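Local coordinates for protein 2,4-dihydroxyhept-2-ene-1,7-dioic acid aldolase (Kordia algicida OT-1, PDB 6BDE) that probably senses nitric oxide through a bound heme, as a member of the heme nitric oxide/oxygen (H-NOX) family, at residues D80-L85 with R108-D113; A87-P92 with N101-E106; E94-I99 with G145-T150. The protein carries 1 engineered substitution. All coordinates share one frame; numbering follows the deposited sequence.

Contact 1. Residues D80-L85 with R108-D113. With HEM (protoporphyrin IX containing Fe), chain B.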
# COMPACT_ATOMS: atom_id res chain seq x y z
N ASP A 80 -11.70 8.17 3.98
CA ASP A 80 -13.15 8.17 4.12
C ASP A 80 -13.66 7.18 5.16
O ASP A 80 -14.83 7.26 5.55
CB ASP A 80 -13.80 7.88 2.77
CG ASP A 80 -13.23 8.73 1.65
OD1 ASP A 80 -12.68 9.81 1.94
OD2 ASP A 80 -13.33 8.31 0.47
N SER A 81 -12.83 6.25 5.61
CA SER A 81 -13.27 5.24 6.56
C SER A 81 -12.73 5.45 7.97
O SER A 81 -13.40 5.09 8.94
CB SER A 81 -12.88 3.84 6.08
OG SER A 81 -13.66 3.46 4.96
N TYR A 82 -11.54 6.03 8.10
CA TYR A 82 -10.95 6.30 9.41
C TYR A 82 -10.38 7.72 9.45
O TYR A 82 -9.17 7.91 9.59
CB TYR A 82 -9.87 5.26 9.72
CG TYR A 82 -10.29 3.83 9.44
CD1 TYR A 82 -10.10 3.25 8.20
CD2 TYR A 82 -10.90 3.07 10.43
CE1 TYR A 82 -10.48 1.93 7.96
CE2 TYR A 82 -11.29 1.76 10.20
CZ TYR A 82 -11.08 1.20 8.96
OH TYR A 82 -11.46 -0.11 8.74
N PRO A 83 -11.23 8.75 9.36
CA PRO A 83 -10.70 10.12 9.44
C PRO A 83 -10.21 10.51 10.83
O PRO A 83 -9.30 11.34 10.94
CB PRO A 83 -11.89 10.98 9.00
CG PRO A 83 -13.07 10.19 9.40
CD PRO A 83 -12.70 8.74 9.24
N GLY A 84 -10.80 9.94 11.88
CA GLY A 84 -10.34 10.25 13.22
C GLY A 84 -8.94 9.74 13.50
O GLY A 84 -8.13 10.41 14.14
N LEU A 85 -8.63 8.53 13.01
CA LEU A 85 -7.27 8.01 13.16
C LEU A 85 -6.28 8.84 12.35
O LEU A 85 -5.14 9.05 12.79
CB LEU A 85 -7.23 6.54 12.73
CG LEU A 85 -5.91 5.79 12.83
CD1 LEU A 85 -5.53 5.58 14.29
CD2 LEU A 85 -6.01 4.45 12.11
N ARG A 108 -5.02 -4.16 13.68
CA ARG A 108 -5.17 -5.51 14.21
C ARG A 108 -6.40 -5.61 15.10
O ARG A 108 -6.99 -6.70 15.23
CB ARG A 108 -3.91 -5.92 14.98
CG ARG A 108 -3.87 -7.40 15.33
CD ARG A 108 -2.45 -7.88 15.58
NE ARG A 108 -1.63 -7.85 14.37
CZ ARG A 108 -1.85 -8.62 13.31
NH1 ARG A 108 -2.86 -9.48 13.31
NH2 ARG A 108 -1.05 -8.54 12.25
N LYS A 109 -6.82 -4.50 15.72
CA LYS A 109 -8.08 -4.50 16.46
C LYS A 109 -9.27 -4.52 15.51
O LYS A 109 -10.27 -5.20 15.77
CB LYS A 109 -8.15 -3.27 17.36
CG LYS A 109 -6.99 -3.14 18.34
CD LYS A 109 -7.18 -1.94 19.25
CE LYS A 109 -5.87 -1.51 19.88
NZ LYS A 109 -6.07 -0.53 20.98
N ILE A 110 -9.19 -3.78 14.40
CA ILE A 110 -10.24 -3.85 13.38
C ILE A 110 -10.34 -5.26 12.84
O ILE A 110 -11.38 -5.92 12.95
CB ILE A 110 -9.97 -2.84 12.26
CG1 ILE A 110 -9.70 -1.44 12.82
CG2 ILE A 110 -11.13 -2.81 11.27
CD1 ILE A 110 -9.06 -0.50 11.81
N TYR A 111 -9.25 -5.75 12.25
CA TYR A 111 -9.20 -7.09 11.66
C TYR A 111 -8.21 -7.93 12.45
O TYR A 111 -6.99 -7.86 12.22
CB TYR A 111 -8.78 -7.01 10.19
CG TYR A 111 -9.64 -6.09 9.35
CD1 TYR A 111 -10.96 -6.42 9.05
CD2 TYR A 111 -9.14 -4.89 8.87
CE1 TYR A 111 -11.75 -5.58 8.29
CE2 TYR A 111 -9.93 -4.04 8.10
CZ TYR A 111 -11.23 -4.39 7.82
OH TYR A 111 -12.02 -3.56 7.07
N PRO A 112 -8.68 -8.74 13.41
CA PRO A 112 -7.75 -9.61 14.15
C PRO A 112 -7.02 -10.60 13.27
O PRO A 112 -5.93 -11.05 13.64
CB PRO A 112 -8.67 -10.32 15.16
CG PRO A 112 -10.05 -10.18 14.61
CD PRO A 112 -10.07 -8.87 13.89
N ASP A 113 -7.57 -10.94 12.11
CA ASP A 113 -6.91 -11.83 11.16
C ASP A 113 -6.03 -11.07 10.17
O ASP A 113 -5.64 -11.65 9.15
CB ASP A 113 -7.95 -12.65 10.40
CG ASP A 113 -8.70 -13.61 11.29
OD1 ASP A 113 -8.21 -13.91 12.40
OD2 ASP A 113 -9.80 -14.07 10.90
CHA HEM B . -1.78 -3.94 4.62
CHB HEM B . -5.22 -0.64 7.22
CHC HEM B . -1.48 3.40 7.08
CHD HEM B . 1.88 0.18 4.25
C1A HEM B . -2.93 -2.99 5.43
C2A HEM B . -4.18 -3.66 5.39
C3A HEM B . -5.02 -2.85 6.03
C4A HEM B . -4.22 -1.74 6.41
CMA HEM B . -6.50 -3.06 6.30
CAA HEM B . -4.48 -5.03 4.77
CBA HEM B . -4.24 -6.09 5.85
CGA HEM B . -4.66 -7.48 5.36
O1A HEM B . -4.71 -8.44 6.17
O2A HEM B . -4.94 -7.67 4.15
C1B HEM B . -4.31 0.74 7.27
C2B HEM B . -4.98 2.06 7.66
C3B HEM B . -3.96 3.06 7.61
C4B HEM B . -2.73 2.32 7.19
CMB HEM B . -6.45 2.26 8.05
CAB HEM B . -4.08 4.55 7.91
CBB HEM B . -4.51 4.96 9.09
C1C HEM B . -0.33 2.53 6.15
C2C HEM B . 0.65 3.40 5.62
C3C HEM B . 1.47 2.60 4.93
C4C HEM B . 0.94 1.31 5.09
CMC HEM B . 0.75 4.91 5.81
CAC HEM B . 2.72 3.00 4.15
CBC HEM B . 3.91 2.77 4.66
C1D HEM B . 0.89 -1.17 4.23
C2D HEM B . 1.42 -2.16 3.22
C3D HEM B . 0.52 -3.26 3.27
C4D HEM B . -0.55 -2.88 4.32
CMD HEM B . 2.67 -2.04 2.35
CAD HEM B . 0.60 -4.54 2.45
CBD HEM B . 0.79 -5.76 3.35
CGD HEM B . 2.27 -6.11 3.41
O1D HEM B . 3.12 -5.29 2.97
O2D HEM B . 2.63 -7.21 3.90
NA HEM B . -2.88 -1.71 6.01
NB HEM B . -2.82 0.87 6.87
NC HEM B . -0.26 1.18 5.81
ND HEM B . -0.39 -1.47 4.92
FE HEM B . -1.36 -0.43 6.37
O HOH W 1 -11.64 -1.01 5.47
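Tyr111 and Tyr82 meet through their hydroxyls around one water, which lies 3.0 Å from Tyr111 OH. The second arm of the bridge, 3.4 Å from the water to Tyr82 OH, is weak. Between the two oxygens, Tyr82 OH and Tyr111 OH, the gap is 3.9 Å, too long for a direct bond, so the water carries the polar link.

The apolar part belongs to Ile110. Its side chain comes from the opposite direction to that of Tyr82 and sets CD1 3.6 Å from CE2 of Tyr82, oblique to the ring. The other branch, CG2, is shared: it lies 3.7 Å from Tyr82 OH and also 3.6 Å above the plane of the Tyr111 ring, displaced toward the rim. This one methyl touches both tyrosines, at the corner where they meet. Tyr82 CG is anti to its own carbonyl carbon (chi1 -47°), which sends the ring from the break between helices 63-81 and 83-87 toward the end of helix 99-110.

Both tyrosines also border the heme. Tyr82 CD1 is 3.8 Å from the methyl CMB, and Tyr111 CE2 is 4.0 Å from the methyl CMA, while Leu85 packs CD2 on the vinyl carbon CBB. Tyr111 further touches Lys2, whose backbone N is hydrogen-bonded to the heme. One water bridge, weak on one arm, and otherwise carbon packing are consistent with a light surface contact that rests mainly on van der Waals fit and on the heme methyls both tyrosines border.

Contact 2. Residues A87-P92 with N101-E106. With HEM (protoporphyrin IX containing Fe), chain B.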
# COMPACT_ATOMS: atom_id res chain seq x y z
N ALA A 87 -6.74 12.11 11.60
CA ALA A 87 -6.68 13.41 12.25
C ALA A 87 -5.82 13.41 13.50
O ALA A 87 -5.53 14.49 14.04
CB ALA A 87 -8.09 13.89 12.59
N THR A 88 -5.41 12.23 13.99
CA THR A 88 -4.51 12.17 15.13
C THR A 88 -3.18 12.85 14.82
O THR A 88 -2.57 13.46 15.70
CB THR A 88 -4.30 10.71 15.54
OG1 THR A 88 -5.41 10.27 16.34
CG2 THR A 88 -3.01 10.52 16.33
N TYR A 89 -2.73 12.78 13.57
CA TYR A 89 -1.42 13.26 13.18
C TYR A 89 -1.51 14.61 12.49
O TYR A 89 -2.48 14.92 11.80
CB TYR A 89 -0.73 12.24 12.26
CG TYR A 89 -0.57 10.89 12.92
CD1 TYR A 89 0.49 10.64 13.77
CD2 TYR A 89 -1.50 9.89 12.70
CE1 TYR A 89 0.63 9.41 14.38
CE2 TYR A 89 -1.37 8.65 13.31
CZ TYR A 89 -0.30 8.42 14.15
OH TYR A 89 -0.16 7.19 14.75
N LYS A 90 -0.46 15.42 12.69
CA LYS A 90 -0.34 16.72 12.05
C LYS A 90 0.90 16.83 11.18
O LYS A 90 1.10 17.87 10.54
CB LYS A 90 -0.32 17.84 13.11
CG LYS A 90 -1.69 18.28 13.61
CD LYS A 90 -2.27 17.28 14.60
CE LYS A 90 -3.75 17.55 14.85
NZ LYS A 90 -4.43 16.39 15.47
N ASP A 91 1.73 15.79 11.13
CA ASP A 91 2.99 15.81 10.40
C ASP A 91 3.14 14.48 9.66
O ASP A 91 2.89 13.42 10.25
CB ASP A 91 4.17 16.04 11.35
CG ASP A 91 5.50 16.05 10.63
OD1 ASP A 91 5.88 17.11 10.09
OD2 ASP A 91 6.17 15.00 10.62
N PRO A 92 3.55 14.50 8.39
CA PRO A 92 3.66 13.24 7.65
C PRO A 92 4.79 12.34 8.14
O PRO A 92 4.64 11.11 8.09
CB PRO A 92 3.90 13.70 6.20
CG PRO A 92 4.52 15.05 6.34
CD PRO A 92 3.91 15.67 7.57
N ASN A 101 3.84 1.07 15.62
CA ASN A 101 3.46 1.05 17.03
C ASN A 101 2.12 1.73 17.31
O ASN A 101 1.72 1.79 18.48
CB ASN A 101 4.56 1.70 17.88
CG ASN A 101 4.85 3.14 17.48
OD1 ASN A 101 4.12 3.75 16.71
ND2 ASN A 101 5.93 3.69 18.02
N HIS A 102 1.42 2.22 16.30
CA HIS A 102 0.09 2.78 16.53
C HIS A 102 -0.90 2.40 15.43
O HIS A 102 -1.91 1.75 15.71
CB HIS A 102 0.14 4.30 16.66
CG HIS A 102 -1.21 4.92 16.85
ND1 HIS A 102 -1.62 6.04 16.16
CD2 HIS A 102 -2.24 4.58 17.65
CE1 HIS A 102 -2.85 6.36 16.53
NE2 HIS A 102 -3.25 5.49 17.43
N ILE A 103 -0.62 2.82 14.20
CA ILE A 103 -1.60 2.67 13.12
C ILE A 103 -1.95 1.20 12.91
O ILE A 103 -3.12 0.81 13.01
CB ILE A 103 -1.08 3.31 11.82
CG1 ILE A 103 -1.06 4.84 11.96
CG2 ILE A 103 -1.93 2.89 10.64
CD1 ILE A 103 -0.31 5.54 10.85
N HIS A 104 -0.95 0.37 12.63
CA HIS A 104 -1.21 -1.04 12.39
C HIS A 104 -1.54 -1.80 13.66
O HIS A 104 -2.02 -2.94 13.57
CB HIS A 104 -0.02 -1.67 11.66
CG HIS A 104 -0.03 -1.44 10.18
ND1 HIS A 104 1.05 -1.73 9.37
CD2 HIS A 104 -0.98 -0.92 9.37
CE1 HIS A 104 0.75 -1.41 8.12
NE2 HIS A 104 -0.47 -0.92 8.09
N VAL A 105 -1.30 -1.22 14.84
CA VAL A 105 -1.84 -1.79 16.06
C VAL A 105 -3.35 -1.64 16.09
O VAL A 105 -4.08 -2.57 16.47
CB VAL A 105 -1.18 -1.13 17.29
CG1 VAL A 105 -1.91 -1.56 18.57
CG2 VAL A 105 0.29 -1.50 17.37
N GLU A 106 -3.86 -0.48 15.66
CA GLU A 106 -5.30 -0.28 15.58
C GLU A 106 -5.92 -1.16 14.51
O GLU A 106 -7.05 -1.63 14.67
CB GLU A 106 -5.61 1.19 15.31
CG GLU A 106 -5.25 2.13 16.45
CD GLU A 106 -5.92 1.72 17.75
OE1 GLU A 106 -7.16 1.60 17.76
OE2 GLU A 106 -5.20 1.53 18.75
CHA HEM B . -1.78 -3.94 4.62
CHB HEM B . -5.22 -0.64 7.22
CHC HEM B . -1.48 3.40 7.08
CHD HEM B . 1.88 0.18 4.25
C1A HEM B . -2.93 -2.99 5.43
C2A HEM B . -4.18 -3.66 5.39
C3A HEM B . -5.02 -2.85 6.03
C4A HEM B . -4.22 -1.74 6.41
CMA HEM B . -6.50 -3.06 6.30
CAA HEM B . -4.48 -5.03 4.77
CBA HEM B . -4.24 -6.09 5.85
CGA HEM B . -4.66 -7.48 5.36
O1A HEM B . -4.71 -8.44 6.17
O2A HEM B . -4.94 -7.67 4.15
C1B HEM B . -4.31 0.74 7.27
C2B HEM B . -4.98 2.06 7.66
C3B HEM B . -3.96 3.06 7.61
C4B HEM B . -2.73 2.32 7.19
CMB HEM B . -6.45 2.26 8.05
CAB HEM B . -4.08 4.55 7.91
CBB HEM B . -4.51 4.96 9.09
C1C HEM B . -0.33 2.53 6.15
C2C HEM B . 0.65 3.40 5.62
C3C HEM B . 1.47 2.60 4.93
C4C HEM B . 0.94 1.31 5.09
CMC HEM B . 0.75 4.91 5.81
CAC HEM B . 2.72 3.00 4.15
CBC HEM B . 3.91 2.77 4.66
C1D HEM B . 0.89 -1.17 4.23
C2D HEM B . 1.42 -2.16 3.22
C3D HEM B . 0.52 -3.26 3.27
C4D HEM B . -0.55 -2.88 4.32
CMD HEM B . 2.67 -2.04 2.35
CAD HEM B . 0.60 -4.54 2.45
CBD HEM B . 0.79 -5.76 3.35
CGD HEM B . 2.27 -6.11 3.41
O1D HEM B . 3.12 -5.29 2.97
O2D HEM B . 2.63 -7.21 3.90
NA HEM B . -2.88 -1.71 6.01
NB HEM B . -2.82 0.87 6.87
NC HEM B . -0.26 1.18 5.81
ND HEM B . -0.39 -1.47 4.92
FE HEM B . -1.36 -0.43 6.37
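Tyr89 and His102 are joined by a hydrogen bond between Tyr89 OH and His102 ND1, modelled at 2.3 Å; so short a separation makes the exact length doubtful. The hydroxyl lies at the edge of the imidazole, near its plane. The rings themselves meet rim to rim, with centroids 5.7 Å apart and planes at 56°, so neither stacks over the other. His102 reaches this position because CG is anti to the backbone N (chi1 178°), carrying the ring off the helix toward 87-92. Thr88 adds a lighter contact, with CG2 4.2 Å from His102 CE1; the same methyl lies over the centre of one face of the Tyr89 ring.

The helix 99-110 is the one that bears the axial heme ligand of this H-NOX fold: two residues beyond His102, His104 binds the iron through NE2 at 2.0 Å. The helix opens into a wider pi-type turn at 101-103, where the Tyr89 contact falls.

Ile103, between the two histidines, has branches turned to different partners. Its CG1 lies 3.8 Å from Tyr89 OH and 4.1 Å from Tyr89 CE2, oblique to the phenol ring. CG2, anti to the backbone N, instead reaches the porphyrin, with HEM C4B 3.6 Å away. The Tyr89 ring also packs on Met95 of helix 92-96. That helix is N-capped by Asp91, through a hydrogen bond between its OD2 and the backbone N of Glu94.

Contact 3. Residues E94-I99 with G145-T150. With HEM (protoporphyrin IX containing Fe), chain B.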
# COMPACT_ATOMS: atom_id res chain seq x y z
N GLU A 94 5.92 12.10 11.28
CA GLU A 94 5.50 11.50 12.54
C GLU A 94 4.50 10.38 12.32
O GLU A 94 4.53 9.36 13.01
CB GLU A 94 4.91 12.58 13.46
CG GLU A 94 4.86 12.17 14.92
CD GLU A 94 6.23 12.07 15.55
OE1 GLU A 94 6.96 13.09 15.55
OE2 GLU A 94 6.58 10.98 16.04
N MET A 95 3.60 10.55 11.35
CA MET A 95 2.61 9.51 11.06
C MET A 95 3.28 8.25 10.50
O MET A 95 2.95 7.13 10.91
CB MET A 95 1.55 10.03 10.10
CG MET A 95 0.64 8.96 9.53
SD MET A 95 -0.79 9.63 8.65
CE MET A 95 -1.41 8.15 7.86
N LEU A 96 4.22 8.42 9.57
CA LEU A 96 4.90 7.27 8.99
C LEU A 96 5.76 6.55 10.02
O LEU A 96 5.89 5.32 9.97
CB LEU A 96 5.74 7.70 7.79
CG LEU A 96 4.96 8.22 6.58
CD1 LEU A 96 5.90 8.50 5.41
CD2 LEU A 96 3.88 7.24 6.17
N ALA A 97 6.35 7.29 10.96
CA ALA A 97 7.09 6.66 12.05
C ALA A 97 6.17 6.03 13.09
O ALA A 97 6.67 5.42 14.04
CB ALA A 97 8.01 7.68 12.72
N SER A 98 4.85 6.15 12.92
CA SER A 98 3.88 5.61 13.86
C SER A 98 3.06 4.48 13.25
O SER A 98 2.07 4.06 13.86
CB SER A 98 2.96 6.72 14.36
OG SER A 98 3.70 7.75 14.98
N ILE A 99 3.44 3.98 12.08
CA ILE A 99 2.70 2.89 11.45
C ILE A 99 2.80 1.62 12.30
O ILE A 99 1.80 0.95 12.55
CB ILE A 99 3.22 2.64 10.02
CG1 ILE A 99 3.02 3.89 9.16
CG2 ILE A 99 2.52 1.44 9.40
CD1 ILE A 99 3.86 3.89 7.91
N GLY A 145 2.96 4.08 -2.32
CA GLY A 145 1.81 4.88 -2.73
C GLY A 145 1.07 5.48 -1.55
O GLY A 145 0.59 6.62 -1.62
N LEU A 146 0.98 4.73 -0.45
CA LEU A 146 0.37 5.28 0.76
C LEU A 146 1.24 6.38 1.36
O LEU A 146 0.72 7.36 1.89
CB LEU A 146 0.14 4.16 1.78
CG LEU A 146 -0.98 3.17 1.46
CD1 LEU A 146 -0.84 1.91 2.30
CD2 LEU A 146 -2.34 3.81 1.68
N MET A 147 2.56 6.23 1.27
CA MET A 147 3.46 7.28 1.75
C MET A 147 3.35 8.53 0.90
O MET A 147 3.36 9.65 1.43
CB MET A 147 4.90 6.77 1.77
CG MET A 147 5.20 5.71 2.82
SD MET A 147 6.94 5.24 2.74
CE MET A 147 7.01 3.94 3.97
N ASN A 148 3.25 8.37 -0.42
CA ASN A 148 3.08 9.52 -1.31
C ASN A 148 1.87 10.35 -0.91
O ASN A 148 1.94 11.58 -0.82
CB ASN A 148 2.95 9.06 -2.76
CG ASN A 148 4.27 8.60 -3.35
OD1 ASN A 148 5.33 8.81 -2.77
ND2 ASN A 148 4.21 7.98 -4.52
N LYS A 149 0.74 9.69 -0.67
CA LYS A 149 -0.49 10.39 -0.33
C LYS A 149 -0.50 10.87 1.12
O LYS A 149 -1.27 11.79 1.44
CB LYS A 149 -1.70 9.49 -0.59
CG LYS A 149 -1.99 9.27 -2.06
CD LYS A 149 -2.33 10.58 -2.75
CE LYS A 149 -2.54 10.39 -4.24
NZ LYS A 149 -2.98 11.65 -4.90
N THR A 150 0.32 10.28 1.99
CA THR A 150 0.46 10.81 3.34
C THR A 150 1.06 12.21 3.30
O THR A 150 0.58 13.13 3.99
CB THR A 150 1.33 9.88 4.18
OG1 THR A 150 0.68 8.61 4.31
CG2 THR A 150 1.57 10.47 5.57
CHA HEM B . -1.78 -3.94 4.62
CHB HEM B . -5.22 -0.64 7.22
CHC HEM B . -1.48 3.40 7.08
CHD HEM B . 1.88 0.18 4.25
C1A HEM B . -2.93 -2.99 5.43
C2A HEM B . -4.18 -3.66 5.39
C3A HEM B . -5.02 -2.85 6.03
C4A HEM B . -4.22 -1.74 6.41
CMA HEM B . -6.50 -3.06 6.30
CAA HEM B . -4.48 -5.03 4.77
CBA HEM B . -4.24 -6.09 5.85
CGA HEM B . -4.66 -7.48 5.36
O1A HEM B . -4.71 -8.44 6.17
O2A HEM B . -4.94 -7.67 4.15
C1B HEM B . -4.31 0.74 7.27
C2B HEM B . -4.98 2.06 7.66
C3B HEM B . -3.96 3.06 7.61
C4B HEM B . -2.73 2.32 7.19
CMB HEM B . -6.45 2.26 8.05
CAB HEM B . -4.08 4.55 7.91
CBB HEM B . -4.51 4.96 9.09
C1C HEM B . -0.33 2.53 6.15
C2C HEM B . 0.65 3.40 5.62
C3C HEM B . 1.47 2.60 4.93
C4C HEM B . 0.94 1.31 5.09
CMC HEM B . 0.75 4.91 5.81
CAC HEM B . 2.72 3.00 4.15
CBC HEM B . 3.91 2.77 4.66
C1D HEM B . 0.89 -1.17 4.23
C2D HEM B . 1.42 -2.16 3.22
C3D HEM B . 0.52 -3.26 3.27
C4D HEM B . -0.55 -2.88 4.32
CMD HEM B . 2.67 -2.04 2.35
CAD HEM B . 0.60 -4.54 2.45
CBD HEM B . 0.79 -5.76 3.35
CGD HEM B . 2.27 -6.11 3.41
O1D HEM B . 3.12 -5.29 2.97
O2D HEM B . 2.63 -7.21 3.90
NA HEM B . -2.88 -1.71 6.01
NB HEM B . -2.82 0.87 6.87
NC HEM B . -0.26 1.18 5.81
ND HEM B . -0.39 -1.47 4.92
FE HEM B . -1.36 -0.43 6.37
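Leu96, packed against both Met147 and Thr150, forms the tight part of this contact. Its two methyls converge on one methylene, with CD1 and CD2 each 3.9 Å from Met147 CG. Beyond CG the methionine chain runs extended, which takes CE to 3.4 Å from the vinyl carbon CBC of the heme. Ile99 CD1 approaches the same vinyl carbon, HEM CBC, equally closely at 3.4 Å.

Thr150 meets Leu96 just as closely, its OG1 lying 3.9 Å from Leu96 CD2, and its methyl CG2 is 4.0 Å from Met95 SD. The hydroxyl, buried among carbon, is satisfied within its own helix: Thr150 OG1 donates to Leu146 O over 2.7 Å, tilted 34° from the carbonyl plane. Thr150 N reaches the same oxygen from the opposite face, so Leu146 O serves two donors.

The solvent side is looser. Glu94 is exposed, Asn148 points away from 94-99, and Lys149 turns to Glu152; none of them touches the facing segment.

Leu146 sets CD1 over the face of the porphyrin at C4C, on the side opposite His104. Leu96 rests on Leu129 and Met147 on Met131, both of strand 128-134. The contact joins helix 92-96 to helix 140-153, with that strand touching both, helix 63-81 packing on Leu146 and Thr150 through Phe75, and Met95 reaching Ile103 of helix 99-110.

Overall arrangement
All three contacts touch the heme and belong to the one heme-binding domain. Contacts 1 and 2 both use helix 99-110, with centres 11 Å apart; contact 2 is nested along the chain inside the loop that contact 1 closes, and Leu85 packs on His102 between them. Contact 3 is 9 Å from contact 2 and 15 Å from contact 1. Its segments alternate with theirs, since 94-99 falls between the two segments of each while 145-150 comes after both. A probable hydrogen bond from His104 N to Ile99 O joins contacts 2 and 3. Helix 99-110 thus holds the iron-ligand side through His104, Tyr82 and Tyr111 lie at the heme rim, and Leu146 packs on the opposite face.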